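Local coordinates for protein hyaluronidase (Thermobaculum terrenum, PDB 5DIY) that probably hydrolyses O-linked N-acetylglucosamine from modified proteins, as a family 84 glycoside hydrolase with a TIM-barrel domain, at residues A260-S265 and F369-P374; S287-V292 and A303-Y308; Q342-L347 and T392-F397. All blocks are in the same frame, centred on the assembly; numbering follows the deposited sequence.

Contacts 1 and 2 lie near the junction between the eight-stranded TIM barrel and the helices that follow it, while contact 3 lies far out along those helices. Contact 1 is buried and polar: one carboxylate meets the start of helix 262-277. Contact 2, partly buried, combines aromatic and apolar packing with a salt bridge. The two touch each other, I372 CD1 lying 3.7 Å from F307 CE2. Contact 3, also partly buried, is made mostly by apolar side chains, without a hydrogen bond between its segments. Its centre is about 36 Å from that of contact 1, yet both use helix 373-398, which starts in contact 1 and reaches contact 3 near its other end.

Contact 1: residues A260-S265 and F369-P374; sequences ALPEAS and FWEIRP
E371 reaches across to the start of helix 262-277 and offers its carboxylate to the backbone of E263 and A264. Its CG is anti to the carbonyl carbon (chi1 -79°), and the chain runs on fully extended from there, sliding past L261 in the opposite direction. A264 N donates to E371 OE1 over 2.6 Å, a short and fairly straight bond (163°) that meets the oxygen on its syn side, 26° out of the carboxylate plane. The second oxygen is held less firmly: E263 N gives E371 OE2 a weak bond of 3.2 Å, and K367 adds a long, weak ion pair. Carbon packs around the same group, with L261 CB 3.3 Å from E371 OE1 and P262 CD 3.4 Å from E371 OE2. Beside it, A264 CB meets I372 CG2 at 4.0 Å, at the break between helices 367-371 and 373-398.

L261 O accepts from both S265 N, at 3.1 Å, and S265 OG, at 2.8 Å, which arrive from opposite faces of its plane; S265 OG is also bonded to M259 N. E263 turns its carboxylate away to a salt bridge with K266, while P262 rests on W18 and on M26 of helix 20-32.

An alanine in place of E371 would probably leave A264 N without its acceptor in this buried spot and open a gap beside L261 and P262. A carboxylate from far along the chain receives backbone N-H groups in the first turn of helix 262-277, tying the helix that follows the last barrel strand to the helices beyond the barrel. Backbone N-H groups at a helix N-terminus would favour a charged carboxylate, so E371 is probably ionised despite its burial.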
ATOM      1  N   ALA C 260       3.784   2.085   6.580  1.00 26.25           N
ATOM      2  CA  ALA C 260       4.586   2.627   7.691  1.00 27.76           C
ATOM      3  C   ALA C 260       3.717   3.303   8.783  1.00 29.73           C
ATOM      4  O   ALA C 260       4.228   3.628   9.852  1.00 31.82           O
ATOM      5  CB  ALA C 260       5.631   3.595   7.165  1.00 27.53           C
ATOM      6  N   LEU C 261       2.437   3.548   8.481  1.00 29.27           N
ATOM      7  CA  LEU C 261       1.399   3.893   9.461  1.00 29.99           C
ATOM      8  C   LEU C 261       0.743   2.620  10.024  1.00 30.33           C
ATOM      9  O   LEU C 261      -0.147   2.053   9.379  1.00 32.72           O
ATOM     10  CB  LEU C 261       0.322   4.760   8.784  1.00 30.22           C
ATOM     11  CG  LEU C 261       0.779   6.024   8.064  1.00 30.28           C
ATOM     12  CD1 LEU C 261      -0.412   6.700   7.406  1.00 30.72           C
ATOM     13  CD2 LEU C 261       1.478   6.965   9.028  1.00 30.79           C
ATOM     14  N   PRO C 262       1.180   2.152  11.215  1.00 29.85           N
ATOM     15  CA  PRO C 262       0.678   0.862  11.710  1.00 28.95           C
ATOM     16  C   PRO C 262      -0.776   0.850  12.156  1.00 28.77           C
ATOM     17  O   PRO C 262      -1.483  -0.122  11.906  1.00 27.91           O
ATOM     18  CB  PRO C 262       1.582   0.565  12.920  1.00 29.94           C
ATOM     19  CG  PRO C 262       2.135   1.882  13.331  1.00 30.24           C
ATOM     20  CD  PRO C 262       2.270   2.672  12.066  1.00 30.28           C
ATOM     21  N   GLU C 263      -1.205   1.900  12.846  1.00 28.05           N
ATOM     22  CA  GLU C 263      -2.571   1.967  13.351  1.00 28.46           C
ATOM     23  C   GLU C 263      -3.565   2.069  12.188  1.00 27.30           C
ATOM     24  O   GLU C 263      -4.586   1.379  12.177  1.00 26.54           O
ATOM     25  CB  GLU C 263      -2.730   3.136  14.338  1.00 29.55           C
ATOM     26  CG  GLU C 263      -3.957   3.040  15.228  1.00 31.19           C
ATOM     27  CD  GLU C 263      -3.914   1.891  16.216  1.00 32.01           C
ATOM     28  OE1 GLU C 263      -2.814   1.435  16.587  1.00 33.31           O
ATOM     29  OE2 GLU C 263      -4.999   1.450  16.641  1.00 33.69           O
ATOM     30  N   ALA C 264      -3.246   2.901  11.199  1.00 27.42           N
ATOM     31  CA  ALA C 264      -4.054   3.002   9.975  1.00 27.08           C
ATOM     32  C   ALA C 264      -4.102   1.685   9.195  1.00 26.59           C
ATOM     33  O   ALA C 264      -5.127   1.374   8.591  1.00 26.61           O
ATOM     34  CB  ALA C 264      -3.547   4.128   9.085  1.00 26.93           C
ATOM     35  N   SER C 265      -3.007   0.920   9.216  1.00 25.50           N
ATOM     36  CA  SER C 265      -2.958  -0.395   8.548  1.00 25.59           C
ATOM     37  C   SER C 265      -3.934  -1.410   9.132  1.00 25.75           C
ATOM     38  O   SER C 265      -4.345  -2.332   8.440  1.00 25.63           O
ATOM     39  CB  SER C 265      -1.545  -0.999   8.588  1.00 25.25           C
ATOM     40  OG  SER C 265      -0.628  -0.235   7.839  1.00 24.89           O
ATOM     41  N   PHE C 369      -6.652   8.346  13.995  1.00 30.40           N
ATOM     42  CA  PHE C 369      -6.951   9.697  13.468  1.00 30.45           C
ATOM     43  C   PHE C 369      -5.781  10.674  13.527  1.00 30.76           C
ATOM     44  O   PHE C 369      -5.739  11.612  12.729  1.00 32.03           O
ATOM     45  CB  PHE C 369      -8.218  10.272  14.104  1.00 29.17           C
ATOM     46  CG  PHE C 369      -9.442   9.484  13.758  1.00 28.61           C
ATOM     47  CD1 PHE C 369      -9.947   9.507  12.460  1.00 28.86           C
ATOM     48  CD2 PHE C 369     -10.052   8.661  14.693  1.00 28.68           C
ATOM     49  CE1 PHE C 369     -11.057   8.751  12.111  1.00 28.01           C
ATOM     50  CE2 PHE C 369     -11.167   7.908  14.353  1.00 28.39           C
ATOM     51  CZ  PHE C 369     -11.669   7.953  13.061  1.00 28.16           C
ATOM     52  N   TRP C 370      -4.824  10.440  14.428  1.00 31.10           N
ATOM     53  CA  TRP C 370      -3.522  11.123  14.366  1.00 31.77           C
ATOM     54  C   TRP C 370      -2.738  10.735  13.101  1.00 30.44           C
ATOM     55  O   TRP C 370      -2.155  11.594  12.452  1.00 29.70           O
ATOM     56  CB  TRP C 370      -2.674  10.829  15.614  1.00 33.18           C
ATOM     57  CG  TRP C 370      -1.348  11.531  15.605  1.00 34.63           C
ATOM     58  CD1 TRP C 370      -1.085  12.789  16.064  1.00 36.16           C
ATOM     59  CD2 TRP C 370      -0.108  11.022  15.098  1.00 36.43           C
ATOM     60  NE1 TRP C 370       0.243  13.099  15.875  1.00 35.74           N
ATOM     61  CE2 TRP C 370       0.867  12.033  15.286  1.00 36.41           C
ATOM     62  CE3 TRP C 370       0.275   9.810  14.503  1.00 36.89           C
ATOM     63  CZ2 TRP C 370       2.210  11.867  14.902  1.00 36.77           C
ATOM     64  CZ3 TRP C 370       1.615   9.645  14.117  1.00 37.29           C
ATOM     65  CH2 TRP C 370       2.563  10.672  14.320  1.00 37.21           C
ATOM     66  N   GLU C 371      -2.721   9.448  12.759  1.00 30.62           N
ATOM     67  CA  GLU C 371      -1.979   8.985  11.569  1.00 31.20           C
ATOM     68  C   GLU C 371      -2.567   9.509  10.251  1.00 30.18           C
ATOM     69  O   GLU C 371      -1.821   9.924   9.366  1.00 30.67           O
ATOM     70  CB  GLU C 371      -1.870   7.456  11.530  1.00 32.15           C
ATOM     71  CG  GLU C 371      -0.798   6.907  12.456  1.00 33.22           C
ATOM     72  CD  GLU C 371      -0.710   5.397  12.460  1.00 33.87           C
ATOM     73  OE1 GLU C 371      -1.394   4.736  11.646  1.00 34.43           O
ATOM     74  OE2 GLU C 371       0.035   4.858  13.308  1.00 35.39           O
ATOM     75  N   ILE C 372      -3.892   9.515  10.139  1.00 30.32           N
ATOM     76  CA  ILE C 372      -4.563   9.946   8.905  1.00 30.57           C
ATOM     77  C   ILE C 372      -4.880  11.451   8.832  1.00 30.82           C
ATOM     78  O   ILE C 372      -5.584  11.874   7.920  1.00 31.56           O
ATOM     79  CB  ILE C 372      -5.843   9.111   8.621  1.00 30.03           C
ATOM     80  CG1 ILE C 372      -6.998   9.457   9.571  1.00 29.87           C
ATOM     81  CG2 ILE C 372      -5.530   7.622   8.688  1.00 30.35           C
ATOM     82  CD1 ILE C 372      -8.354   9.307   8.915  1.00 30.25           C
ATOM     83  N   ARG C 373      -4.351  12.250   9.766  1.00 31.22           N
ATOM     84  CA  ARG C 373      -4.663  13.682   9.842  1.00 31.45           C
ATOM     85  C   ARG C 373      -4.316  14.482   8.580  1.00 30.11           C
ATOM     86  O   ARG C 373      -5.096  15.353   8.190  1.00 29.04           O
ATOM     87  CB  ARG C 373      -4.000  14.329  11.068  1.00 34.17           C
ATOM     88  CG  ARG C 373      -4.491  15.738  11.380  1.00 36.34           C
ATOM     89  CD  ARG C 373      -3.549  16.472  12.320  1.00 38.73           C
ATOM     90  NE  ARG C 373      -3.699  16.025  13.703  1.00 40.97           N
ATOM     91  CZ  ARG C 373      -2.835  16.269  14.691  1.00 42.15           C
ATOM     92  NH1 ARG C 373      -1.709  16.954  14.483  1.00 43.48           N
ATOM     93  NH2 ARG C 373      -3.098  15.804  15.909  1.00 42.90           N
ATOM     94  N   PRO C 374      -3.155  14.205   7.941  1.00 28.46           N
ATOM     95  CA  PRO C 374      -2.841  14.934   6.702  1.00 28.22           C
ATOM     96  C   PRO C 374      -3.885  14.769   5.594  1.00 28.40           C
ATOM     97  O   PRO C 374      -4.109  15.702   4.820  1.00 28.78           O
ATOM     98  CB  PRO C 374      -1.501  14.333   6.270  1.00 28.27           C
ATOM     99  CG  PRO C 374      -0.892  13.850   7.536  1.00 27.87           C
ATOM    100  CD  PRO C 374      -2.040  13.329   8.341  1.00 28.13           C
TER

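Contact 2: residues S287-V292 and A303-Y308; sequences SWRQAV and AMEKFY
The indole of W288 is covered on both faces: V292 CG2, from its own helix, lies over one, offset toward the rim, and Y308 CD2 over the other. Its far edge points at helix 301-308, where W288 CH2 comes within 3.5 Å of M304 O and W288 CZ3 within 3.9 Å of E305 N, both close to the ring plane. The Y308 ring is oblique to the six-membered ring of W288, planes at 36° and centroids 5.1 Å apart; the closer touch is Y308 CB on W288 CH2, at 3.6 Å.

On the more exposed side, R289 NH1 and E305 OE2 form a straight salt bridge of 2.8 Å (167°). E305 OE2 lies in the guanidinium plane, while NH1 meets it on the anti side, somewhat out of the carboxylate plane. V292 CG1 packs on M304 CG at 3.8 Å.

Around this pair, W288 NE1 donates to I237 O and the indole also touches L267 of helix 262-277. M304 meets L361 of helix 340-362, and F307 turns to W375 and L376 of helix 373-398, so helix 301-308 bridges the barrel side and the long helices beyond.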
ATOM      1  N   SER C 287     -16.797  -6.727   5.527  1.00 29.54           N
ATOM      2  CA  SER C 287     -15.603  -6.838   6.357  1.00 29.28           C
ATOM      3  C   SER C 287     -15.081  -5.470   6.775  1.00 28.57           C
ATOM      4  O   SER C 287     -14.748  -5.256   7.941  1.00 28.27           O
ATOM      5  CB  SER C 287     -14.510  -7.607   5.617  1.00 30.30           C
ATOM      6  OG  SER C 287     -13.438  -7.898   6.489  1.00 30.60           O
ATOM      7  N   TRP C 288     -15.021  -4.549   5.815  1.00 28.15           N
ATOM      8  CA  TRP C 288     -14.555  -3.188   6.073  1.00 28.36           C
ATOM      9  C   TRP C 288     -15.416  -2.460   7.116  1.00 29.52           C
ATOM     10  O   TRP C 288     -14.877  -1.745   7.959  1.00 29.41           O
ATOM     11  CB  TRP C 288     -14.491  -2.391   4.771  1.00 27.27           C
ATOM     12  CG  TRP C 288     -13.702  -1.137   4.866  1.00 26.53           C
ATOM     13  CD1 TRP C 288     -12.348  -1.004   4.756  1.00 26.59           C
ATOM     14  CD2 TRP C 288     -14.222   0.177   5.075  1.00 26.90           C
ATOM     15  NE1 TRP C 288     -11.984   0.317   4.892  1.00 26.56           N
ATOM     16  CE2 TRP C 288     -13.117   1.066   5.085  1.00 26.78           C
ATOM     17  CE3 TRP C 288     -15.513   0.695   5.250  1.00 26.36           C
ATOM     18  CZ2 TRP C 288     -13.263   2.441   5.265  1.00 26.76           C
ATOM     19  CZ3 TRP C 288     -15.661   2.067   5.436  1.00 27.12           C
ATOM     20  CH2 TRP C 288     -14.536   2.925   5.436  1.00 27.46           C
ATOM     21  N   ARG C 289     -16.733  -2.670   7.075  1.00 32.32           N
ATOM     22  CA  ARG C 289     -17.665  -2.048   8.042  1.00 34.08           C
ATOM     23  C   ARG C 289     -17.549  -2.630   9.450  1.00 34.17           C
ATOM     24  O   ARG C 289     -17.606  -1.889  10.433  1.00 34.66           O
ATOM     25  CB  ARG C 289     -19.116  -2.157   7.555  1.00 35.05           C
ATOM     26  CG  ARG C 289     -19.397  -1.314   6.323  1.00 36.38           C
ATOM     27  CD  ARG C 289     -20.699  -1.714   5.640  1.00 37.43           C
ATOM     28  NE  ARG C 289     -21.848  -1.553   6.532  1.00 38.75           N
ATOM     29  CZ  ARG C 289     -22.423  -0.388   6.857  1.00 39.43           C
ATOM     30  NH1 ARG C 289     -21.982   0.771   6.366  1.00 39.03           N
ATOM     31  NH2 ARG C 289     -23.460  -0.382   7.694  1.00 40.44           N
ATOM     32  N   GLN C 290     -17.397  -3.949   9.552  1.00 34.29           N
ATOM     33  CA  GLN C 290     -17.116  -4.579  10.844  1.00 34.38           C
ATOM     34  C   GLN C 290     -15.760  -4.116  11.398  1.00 33.86           C
ATOM     35  O   GLN C 290     -15.630  -3.874  12.604  1.00 34.95           O
ATOM     36  CB  GLN C 290     -17.165  -6.107  10.749  1.00 36.15           C
ATOM     37  CG  GLN C 290     -17.249  -6.788  12.110  1.00 37.94           C
ATOM     38  CD  GLN C 290     -17.524  -8.276  12.009  1.00 40.32           C
ATOM     39  OE1 GLN C 290     -18.573  -8.753  12.449  1.00 41.80           O
ATOM     40  NE2 GLN C 290     -16.583  -9.020  11.426  1.00 40.29           N
ATOM     41  N   ALA C 291     -14.765  -3.990  10.517  1.00 31.49           N
ATOM     42  CA  ALA C 291     -13.447  -3.459  10.882  1.00 29.93           C
ATOM     43  C   ALA C 291     -13.542  -2.058  11.482  1.00 29.86           C
ATOM     44  O   ALA C 291     -13.005  -1.815  12.566  1.00 29.67           O
ATOM     45  CB  ALA C 291     -12.518  -3.440   9.675  1.00 29.05           C
ATOM     46  N   VAL C 292     -14.219  -1.151  10.772  1.00 29.29           N
ATOM     47  CA  VAL C 292     -14.424   0.234  11.236  1.00 29.99           C
ATOM     48  C   VAL C 292     -15.139   0.276  12.599  1.00 30.53           C
ATOM     49  O   VAL C 292     -14.710   1.005  13.488  1.00 31.63           O
ATOM     50  CB  VAL C 292     -15.202   1.094  10.196  1.00 28.77           C
ATOM     51  CG1 VAL C 292     -15.667   2.425  10.792  1.00 29.10           C
ATOM     52  CG2 VAL C 292     -14.345   1.359   8.964  1.00 28.27           C
ATOM     53  N   ALA C 303     -19.552   8.207   8.542  1.00 27.26           N
ATOM     54  CA  ALA C 303     -18.491   9.171   8.246  1.00 26.83           C
ATOM     55  C   ALA C 303     -17.255   8.525   7.596  1.00 27.27           C
ATOM     56  O   ALA C 303     -16.642   9.106   6.692  1.00 25.41           O
ATOM     57  CB  ALA C 303     -18.084   9.908   9.501  1.00 26.43           C
ATOM     58  N   MET C 304     -16.886   7.334   8.061  1.00 27.37           N
ATOM     59  CA  MET C 304     -15.768   6.604   7.456  1.00 28.18           C
ATOM     60  C   MET C 304     -16.120   6.149   6.043  1.00 28.06           C
ATOM     61  O   MET C 304     -15.319   6.325   5.133  1.00 28.55           O
ATOM     62  CB  MET C 304     -15.323   5.416   8.326  1.00 28.03           C
ATOM     63  CG  MET C 304     -14.472   5.817   9.530  1.00 27.73           C
ATOM     64  SD  MET C 304     -12.957   6.700   9.116  1.00 27.82           S
ATOM     65  CE  MET C 304     -12.074   5.448   8.187  1.00 29.76           C
ATOM     66  N   GLU C 305     -17.314   5.586   5.866  1.00 29.48           N
ATOM     67  CA  GLU C 305     -17.826   5.239   4.535  1.00 30.56           C
ATOM     68  C   GLU C 305     -17.648   6.411   3.563  1.00 29.70           C
ATOM     69  O   GLU C 305     -17.082   6.251   2.481  1.00 28.94           O
ATOM     70  CB  GLU C 305     -19.308   4.839   4.604  1.00 32.61           C
ATOM     71  CG  GLU C 305     -19.580   3.455   5.188  1.00 34.39           C
ATOM     72  CD  GLU C 305     -19.444   2.316   4.180  1.00 37.22           C
ATOM     73  OE1 GLU C 305     -18.886   2.509   3.076  1.00 38.87           O
ATOM     74  OE2 GLU C 305     -19.903   1.198   4.491  1.00 38.30           O
ATOM     75  N   LYS C 306     -18.095   7.595   3.978  1.00 28.12           N
ATOM     76  CA  LYS C 306     -18.022   8.787   3.128  1.00 27.56           C
ATOM     77  C   LYS C 306     -16.591   9.230   2.839  1.00 26.07           C
ATOM     78  O   LYS C 306     -16.264   9.558   1.707  1.00 24.75           O
ATOM     79  CB  LYS C 306     -18.787   9.959   3.760  1.00 27.64           C
ATOM     80  CG  LYS C 306     -19.043  11.103   2.798  1.00 28.76           C
ATOM     81  CD  LYS C 306     -20.132  10.711   1.807  1.00 30.10           C
ATOM     82  CE  LYS C 306     -20.093  11.545   0.559  1.00 30.78           C
ATOM     83  NZ  LYS C 306     -20.973  10.950  -0.481  1.00 30.89           N
ATOM     84  N   PHE C 307     -15.762   9.260   3.876  1.00 25.07           N
ATOM     85  CA  PHE C 307     -14.374   9.669   3.750  1.00 24.49           C
ATOM     86  C   PHE C 307     -13.594   8.684   2.865  1.00 24.03           C
ATOM     87  O   PHE C 307     -12.713   9.101   2.103  1.00 22.38           O
ATOM     88  CB  PHE C 307     -13.742   9.784   5.144  1.00 24.20           C
ATOM     89  CG  PHE C 307     -12.291  10.163   5.131  1.00 24.27           C
ATOM     90  CD1 PHE C 307     -11.893  11.432   4.718  1.00 24.26           C
ATOM     91  CD2 PHE C 307     -11.316   9.259   5.556  1.00 24.71           C
ATOM     92  CE1 PHE C 307     -10.556  11.789   4.710  1.00 24.61           C
ATOM     93  CE2 PHE C 307      -9.972   9.615   5.557  1.00 24.74           C
ATOM     94  CZ  PHE C 307      -9.591  10.878   5.130  1.00 25.19           C
ATOM     95  N   TYR C 308     -13.934   7.392   2.959  1.00 24.44           N
ATOM     96  CA  TYR C 308     -13.274   6.359   2.152  1.00 24.48           C
ATOM     97  C   TYR C 308     -13.517   6.542   0.647  1.00 24.68           C
ATOM     98  O   TYR C 308     -12.650   6.196  -0.151  1.00 25.14           O
ATOM     99  CB  TYR C 308     -13.632   4.923   2.595  1.00 24.19           C
ATOM    100  CG  TYR C 308     -13.045   3.893   1.648  1.00 24.59           C
ATOM    101  CD1 TYR C 308     -11.663   3.849   1.415  1.00 24.87           C
ATOM    102  CD2 TYR C 308     -13.861   3.021   0.921  1.00 24.70           C
ATOM    103  CE1 TYR C 308     -11.107   2.959   0.504  1.00 24.97           C
ATOM    104  CE2 TYR C 308     -13.310   2.117   0.012  1.00 25.38           C
ATOM    105  CZ  TYR C 308     -11.933   2.091  -0.191  1.00 25.06           C
ATOM    106  OH  TYR C 308     -11.371   1.215  -1.083  1.00 25.30           O
TER

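Contact 3: residues Q342-L347 and T392-F397; sequences QGLRTL and TFSNLF
L344 and F397 are brought together by similar first torsions: each has CG anti to its carbonyl carbon, with chi1 of -71° in L344, and their side chains slide past each other in opposite directions. F393 shares this setting, whereas in L347 it is CG that stands anti to the backbone N (chi1 -174°). These residues join two antiparallel helices of the helical bundle that follows the barrel, 340-362 and 373-398, whose axes here run at 163° to each other with a closest approach of 10.8 Å.

L344 carries the contact with its two methyl branches. L344 CD2 lies 3.9 Å from F393 CB; L344 CD1 meets the F397 ring at its edge, 4.1 Å from F397 CD2. L347 adds a looser touch, L347 CD2 standing 4.4 Å from F393 CD2 and oblique to the ring.

Neither aromatic belongs to this pair alone. F393 meets the ring of F335 and packs on F444 and V448 of helix 440-451, while F397 meets the rings of F335 and F340; L344 also touches F335 of helix 322-336. The interface is therefore one side of a larger apolar layer shared among four helices.

S394 is the polar side chain in this contact: its OG is hydrogen-bonded to M390 O, one turn back in the same helix, and also lies 3.8 Å from L344 CD2 and 4.1 Å from L344 CD1, a van der Waals contact.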
ATOM      1  N   GLN C 342     -31.218  21.372  -9.836  1.00 28.43           N
ATOM      2  CA  GLN C 342     -30.829  20.001  -9.489  1.00 27.82           C
ATOM      3  C   GLN C 342     -29.302  19.896  -9.307  1.00 25.82           C
ATOM      4  O   GLN C 342     -28.827  19.295  -8.341  1.00 24.49           O
ATOM      5  CB  GLN C 342     -31.315  19.001 -10.552  1.00 29.07           C
ATOM      6  CG  GLN C 342     -32.836  18.924 -10.721  1.00 30.72           C
ATOM      7  CD  GLN C 342     -33.405  19.904 -11.756  1.00 32.21           C
ATOM      8  OE1 GLN C 342     -33.007  21.074 -11.824  1.00 32.39           O
ATOM      9  NE2 GLN C 342     -34.346  19.427 -12.561  1.00 33.10           N
ATOM     10  N   GLY C 343     -28.549  20.501 -10.226  1.00 23.83           N
ATOM     11  CA  GLY C 343     -27.092  20.511 -10.157  1.00 22.73           C
ATOM     12  C   GLY C 343     -26.550  21.229  -8.934  1.00 22.50           C
ATOM     13  O   GLY C 343     -25.622  20.741  -8.287  1.00 21.98           O
ATOM     14  N   LEU C 344     -27.122  22.393  -8.630  1.00 22.34           N
ATOM     15  CA  LEU C 344     -26.758  23.151  -7.429  1.00 22.61           C
ATOM     16  C   LEU C 344     -27.114  22.399  -6.139  1.00 22.97           C
ATOM     17  O   LEU C 344     -26.319  22.399  -5.189  1.00 22.16           O
ATOM     18  CB  LEU C 344     -27.409  24.543  -7.434  1.00 22.30           C
ATOM     19  CG  LEU C 344     -26.864  25.553  -8.455  1.00 22.09           C
ATOM     20  CD1 LEU C 344     -27.686  26.833  -8.403  1.00 22.16           C
ATOM     21  CD2 LEU C 344     -25.385  25.846  -8.221  1.00 22.27           C
ATOM     22  N   ARG C 345     -28.286  21.756  -6.121  1.00 22.73           N
ATOM     23  CA  ARG C 345     -28.727  20.961  -4.963  1.00 24.55           C
ATOM     24  C   ARG C 345     -27.763  19.813  -4.687  1.00 23.25           C
ATOM     25  O   ARG C 345     -27.370  19.603  -3.544  1.00 22.05           O
ATOM     26  CB  ARG C 345     -30.157  20.413  -5.160  1.00 26.31           C
ATOM     27  CG  ARG C 345     -30.656  19.516  -4.024  1.00 29.05           C
ATOM     28  CD  ARG C 345     -32.167  19.306  -4.033  1.00 31.62           C
ATOM     29  NE  ARG C 345     -32.680  18.926  -5.354  1.00 35.11           N
ATOM     30  CZ  ARG C 345     -32.643  17.700  -5.889  1.00 39.49           C
ATOM     31  NH1 ARG C 345     -32.121  16.656  -5.234  1.00 41.29           N
ATOM     32  NH2 ARG C 345     -33.137  17.512  -7.109  1.00 42.52           N
ATOM     33  N   THR C 346     -27.392  19.087  -5.741  1.00 23.08           N
ATOM     34  CA  THR C 346     -26.470  17.953  -5.634  1.00 23.33           C
ATOM     35  C   THR C 346     -25.125  18.388  -5.071  1.00 23.19           C
ATOM     36  O   THR C 346     -24.585  17.736  -4.175  1.00 23.02           O
ATOM     37  CB  THR C 346     -26.247  17.283  -7.001  1.00 23.87           C
ATOM     38  OG1 THR C 346     -27.506  16.862  -7.535  1.00 25.07           O
ATOM     39  CG2 THR C 346     -25.319  16.078  -6.894  1.00 23.67           C
ATOM     40  N   LEU C 347     -24.596  19.487  -5.597  1.00 22.93           N
ATOM     41  CA  LEU C 347     -23.333  20.041  -5.116  1.00 24.14           C
ATOM     42  C   LEU C 347     -23.443  20.469  -3.643  1.00 24.12           C
ATOM     43  O   LEU C 347     -22.576  20.121  -2.832  1.00 23.86           O
ATOM     44  CB  LEU C 347     -22.905  21.223  -5.995  1.00 25.38           C
ATOM     45  CG  LEU C 347     -21.533  21.851  -5.744  1.00 26.67           C
ATOM     46  CD1 LEU C 347     -20.413  20.834  -5.911  1.00 27.50           C
ATOM     47  CD2 LEU C 347     -21.336  23.029  -6.688  1.00 27.26           C
ATOM     48  N   THR C 392     -19.876  30.489  -6.863  1.00 25.04           N
ATOM     49  CA  THR C 392     -19.596  30.975  -8.208  1.00 24.64           C
ATOM     50  C   THR C 392     -20.708  30.582  -9.183  1.00 24.67           C
ATOM     51  O   THR C 392     -21.251  31.447  -9.871  1.00 25.85           O
ATOM     52  CB  THR C 392     -18.220  30.481  -8.704  1.00 24.69           C
ATOM     53  OG1 THR C 392     -17.213  30.903  -7.782  1.00 24.44           O
ATOM     54  CG2 THR C 392     -17.896  31.033 -10.092  1.00 24.85           C
ATOM     55  N   PHE C 393     -21.057  29.294  -9.216  1.00 24.88           N
ATOM     56  CA  PHE C 393     -22.131  28.792 -10.091  1.00 25.20           C
ATOM     57  C   PHE C 393     -23.496  29.412  -9.795  1.00 25.70           C
ATOM     58  O   PHE C 393     -24.217  29.776 -10.728  1.00 25.92           O
ATOM     59  CB  PHE C 393     -22.268  27.262 -10.011  1.00 25.86           C
ATOM     60  CG  PHE C 393     -21.286  26.494 -10.858  1.00 26.03           C
ATOM     61  CD1 PHE C 393     -21.179  26.729 -12.225  1.00 27.13           C
ATOM     62  CD2 PHE C 393     -20.506  25.484 -10.296  1.00 27.18           C
ATOM     63  CE1 PHE C 393     -20.288  26.004 -13.009  1.00 27.37           C
ATOM     64  CE2 PHE C 393     -19.623  24.748 -11.075  1.00 27.49           C
ATOM     65  CZ  PHE C 393     -19.509  25.013 -12.433  1.00 27.94           C
ATOM     66  N   SER C 394     -23.852  29.527  -8.514  1.00 25.92           N
ATOM     67  CA  SER C 394     -25.131  30.140  -8.111  1.00 27.14           C
ATOM     68  C   SER C 394     -25.284  31.564  -8.659  1.00 27.46           C
ATOM     69  O   SER C 394     -26.328  31.934  -9.187  1.00 26.48           O
ATOM     70  CB  SER C 394     -25.262  30.179  -6.585  1.00 27.67           C
ATOM     71  OG  SER C 394     -25.062  28.898  -6.009  1.00 29.21           O
ATOM     72  N   ASN C 395     -24.223  32.351  -8.534  1.00 28.92           N
ATOM     73  CA  ASN C 395     -24.222  33.727  -9.024  1.00 30.62           C
ATOM     74  C   ASN C 395     -24.107  33.863 -10.532  1.00 32.74           C
ATOM     75  O   ASN C 395     -24.591  34.840 -11.101  1.00 34.14           O
ATOM     76  CB  ASN C 395     -23.150  34.527  -8.305  1.00 30.03           C
ATOM     77  CG  ASN C 395     -23.503  34.741  -6.856  1.00 29.15           C
ATOM     78  OD1 ASN C 395     -24.473  35.414  -6.567  1.00 30.30           O
ATOM     79  ND2 ASN C 395     -22.760  34.139  -5.948  1.00 29.17           N
ATOM     80  N   LEU C 396     -23.483  32.880 -11.174  1.00 34.32           N
ATOM     81  CA  LEU C 396     -23.502  32.779 -12.625  1.00 35.38           C
ATOM     82  C   LEU C 396     -24.940  32.621 -13.144  1.00 37.05           C
ATOM     83  O   LEU C 396     -25.332  33.318 -14.085  1.00 35.83           O
ATOM     84  CB  LEU C 396     -22.631  31.602 -13.083  1.00 35.11           C
ATOM     85  CG  LEU C 396     -22.498  31.337 -14.578  1.00 35.52           C
ATOM     86  CD1 LEU C 396     -21.834  32.512 -15.277  1.00 36.26           C
ATOM     87  CD2 LEU C 396     -21.719  30.049 -14.805  1.00 35.79           C
ATOM     88  N   PHE C 397     -25.718  31.728 -12.523  1.00 38.64           N
ATOM     89  CA  PHE C 397     -27.078  31.420 -12.996  1.00 41.29           C
ATOM     90  C   PHE C 397     -28.132  32.471 -12.635  1.00 46.11           C
ATOM     91  O   PHE C 397     -29.154  32.560 -13.319  1.00 49.90           O
ATOM     92  CB  PHE C 397     -27.542  30.028 -12.526  1.00 40.64           C
ATOM     93  CG  PHE C 397     -26.647  28.892 -12.979  1.00 40.48           C
ATOM     94  CD1 PHE C 397     -26.183  28.814 -14.297  1.00 40.65           C
ATOM     95  CD2 PHE C 397     -26.280  27.884 -12.091  1.00 38.88           C
ATOM     96  CE1 PHE C 397     -25.361  27.766 -14.702  1.00 41.12           C
ATOM     97  CE2 PHE C 397     -25.461  26.841 -12.495  1.00 38.92           C
ATOM     98  CZ  PHE C 397     -25.001  26.779 -13.800  1.00 38.70           C
TER